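Long-range contact in C protein alpha-antigen (Streptococcus agalactiae, PDB 1YWM), which is a cell-wall-anchored surface protein of group B Streptococcus that may play a role in both virulence and immunity: residues A[56-61]-A[92-97]. Numbering follows the deposited sequence.
Sequences LQLIVL and LTYNIF
Ile59 covers one face of the Tyr94 ring, the centrepiece of this contact. Its CG2 methyl sits almost on the ring normal, 14° off it and 3.6 Å from the centroid, a CH-pi contact in which the methyl hydrogens meet the pi cloud. The other branch lies toward the CD1/CE1 side of the same ring, Ile59 CG1 being 3.9 Å from Tyr94 CE1 and Ile59 CD1 close to Tyr94 CD1. With CG1 between the backbone N and the carbonyl carbon (chi1 56°) and CG2 anti to that carbon, both branches face the ring. A beta-branched residue suits this place because both arms can spread over the aromatic face.

Looser apolar contacts flank this CH-pi pair. Leu56 leaves its backbone heading away from the strand, yet its CD2 methyl comes back to the ring edge, 4.2 Å from Tyr94 CE1. Two residues before Tyr94 on its strand, Leu92 CD2 meets Leu58 CD1 at 4.4 Å; two residues after it, Ile96 CD1 meets Leu61 CD2 at 4.1 Å, these last two side chains sliding past each other in opposite directions. Leucine and isoleucine fill such places well, since their terminal methyls bridge well-separated backbones.

The polar end of Tyr94 lies among apolar groups, its OH 3.5 Å from Leu58 CB, and is satisfied by a hydrogen bond to the carbonyl oxygen of Pro55, which ties the tip of the ring to the backbone just ahead of Leu56.

Strand 59-61 pairs with strand 26-28, whereas strand 88-97 lies between 66-73 and 113-121. Their inward side chains thus join two separate sheets face to face, the packing characteristic of the fibronectin-like beta sandwich in this N-terminal domain.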
loop_
_atom_site.group_PDB
_atom_site.type_symbol
_atom_site.label_atom_id
_atom_site.label_comp_id
_atom_site.label_asym_id
_atom_site.label_seq_id
_atom_site.Cartn_x
_atom_site.Cartn_y
_atom_site.Cartn_z
ATOM N N LEU A 56 -3.476 14.166 4.289
ATOM C CA LEU A 56 -4.635 15.059 4.499
ATOM C C LEU A 56 -5.838 14.675 3.675
ATOM O O LEU A 56 -6.979 15.010 4.018
ATOM C CB LEU A 56 -4.269 16.530 4.284
ATOM C CG LEU A 56 -3.306 17.154 5.308
ATOM C CD1 LEU A 56 -3.074 18.652 5.015
ATOM C CD2 LEU A 56 -3.782 16.941 6.750
ATOM N N GLN A 57 -5.606 13.949 2.582
ATOM C CA GLN A 57 -6.726 13.525 1.752
ATOM C C GLN A 57 -7.468 12.331 2.361
ATOM O O GLN A 57 -8.530 11.961 1.875
ATOM C CB GLN A 57 -6.270 13.265 0.298
ATOM C CG GLN A 57 -5.867 14.557 -0.432
ATOM C CD GLN A 57 -5.243 14.333 -1.800
ATOM O OE1 GLN A 57 -5.288 13.229 -2.348
ATOM N NE2 GLN A 57 -4.652 15.389 -2.355
ATOM N N LEU A 58 -6.948 11.778 3.464
ATOM C CA LEU A 58 -7.569 10.617 4.101
ATOM C C LEU A 58 -8.591 11.019 5.150
ATOM O O LEU A 58 -9.227 10.168 5.766
ATOM C CB LEU A 58 -6.495 9.700 4.709
ATOM C CG LEU A 58 -5.370 9.268 3.738
ATOM C CD1 LEU A 58 -4.318 8.413 4.471
ATOM C CD2 LEU A 58 -5.986 8.488 2.567
ATOM N N ILE A 59 -8.758 12.325 5.354
ATOM C CA ILE A 59 -9.757 12.787 6.313
ATOM C C ILE A 59 -10.676 13.832 5.717
ATOM O O ILE A 59 -10.323 14.495 4.740
ATOM C CB ILE A 59 -9.103 13.335 7.573
ATOM C CG1 ILE A 59 -8.108 14.446 7.223
ATOM C CG2 ILE A 59 -8.488 12.200 8.397
ATOM C CD1 ILE A 59 -8.150 15.560 8.215
ATOM N N VAL A 60 -11.864 13.960 6.308
ATOM C CA VAL A 60 -12.802 14.989 5.894
ATOM C C VAL A 60 -12.947 15.973 7.052
ATOM O O VAL A 60 -13.234 15.581 8.182
ATOM C CB VAL A 60 -14.173 14.379 5.499
ATOM C CG1 VAL A 60 -15.200 15.480 5.216
ATOM C CG2 VAL A 60 -14.029 13.464 4.296
ATOM N N LEU A 61 -12.743 17.250 6.755
ATOM C CA LEU A 61 -12.767 18.298 7.772
ATOM C C LEU A 61 -13.975 19.184 7.619
ATOM O O LEU A 61 -14.362 19.564 6.501
ATOM C CB LEU A 61 -11.554 19.192 7.628
ATOM C CG LEU A 61 -10.263 18.761 8.266
ATOM C CD1 LEU A 61 -9.190 19.555 7.574
ATOM C CD2 LEU A 61 -10.329 19.067 9.774
ATOM N N LEU A 92 -0.678 7.287 12.995
ATOM C CA LEU A 92 -0.998 8.452 12.195
ATOM C C LEU A 92 -2.018 9.234 13.033
ATOM O O LEU A 92 -3.022 8.670 13.497
ATOM C CB LEU A 92 -1.580 8.032 10.826
ATOM C CG LEU A 92 -2.296 9.100 9.956
ATOM C CD1 LEU A 92 -1.457 10.379 9.659
ATOM C CD2 LEU A 92 -2.800 8.505 8.646
ATOM N N THR A 93 -1.723 10.514 13.280
ATOM C CA THR A 93 -2.627 11.346 14.074
ATOM C C THR A 93 -2.894 12.626 13.312
ATOM O O THR A 93 -1.982 13.164 12.738
ATOM C CB THR A 93 -1.972 11.717 15.406
ATOM O OG1 THR A 93 -1.697 10.523 16.150
ATOM C CG2 THR A 93 -2.976 12.516 16.290
ATOM N N TYR A 94 -4.143 13.094 13.338
ATOM C CA TYR A 94 -4.480 14.371 12.765
ATOM C C TYR A 94 -4.774 15.281 13.963
ATOM O O TYR A 94 -5.671 15.007 14.756
ATOM C CB TYR A 94 -5.704 14.231 11.883
ATOM C CG TYR A 94 -5.423 13.378 10.666
ATOM C CD1 TYR A 94 -4.887 13.948 9.506
ATOM C CD2 TYR A 94 -5.618 11.996 10.715
ATOM C CE1 TYR A 94 -4.609 13.150 8.357
ATOM C CE2 TYR A 94 -5.336 11.184 9.583
ATOM C CZ TYR A 94 -4.843 11.777 8.419
ATOM O OH TYR A 94 -4.604 10.984 7.307
ATOM N N ASN A 95 -3.989 16.328 14.092
ATOM C CA ASN A 95 -4.249 17.354 15.106
ATOM C C ASN A 95 -5.129 18.405 14.429
ATOM O O ASN A 95 -4.779 18.893 13.377
ATOM C CB ASN A 95 -2.902 17.940 15.584
ATOM C CG ASN A 95 -2.082 16.904 16.406
ATOM O OD1 ASN A 95 -2.658 16.088 17.111
ATOM N ND2 ASN A 95 -0.754 16.921 16.267
ATOM N N ILE A 96 -6.227 18.782 15.081
ATOM C CA ILE A 96 -7.250 19.612 14.466
ATOM C C ILE A 96 -7.157 21.014 15.119
ATOM O O ILE A 96 -7.074 21.122 16.349
ATOM C CB ILE A 96 -8.646 18.998 14.693
ATOM C CG1 ILE A 96 -8.686 17.501 14.262
ATOM C CG2 ILE A 96 -9.729 19.785 13.962
ATOM C CD1 ILE A 96 -8.206 17.257 12.818
ATOM N N PHE A 97 -7.187 22.039 14.285
ATOM C CA PHE A 97 -7.006 23.435 14.718
ATOM C C PHE A 97 -8.156 24.320 14.248
ATOM O O PHE A 97 -8.616 24.176 13.114
ATOM C CB PHE A 97 -5.695 23.985 14.128
ATOM C CG PHE A 97 -4.476 23.234 14.586
ATOM C CD1 PHE A 97 -3.994 22.143 13.845
ATOM C CD2 PHE A 97 -3.866 23.543 15.791
ATOM C CE1 PHE A 97 -2.892 21.401 14.295
ATOM C CE2 PHE A 97 -2.743 22.827 16.242
ATOM C CZ PHE A 97 -2.257 21.741 15.473
#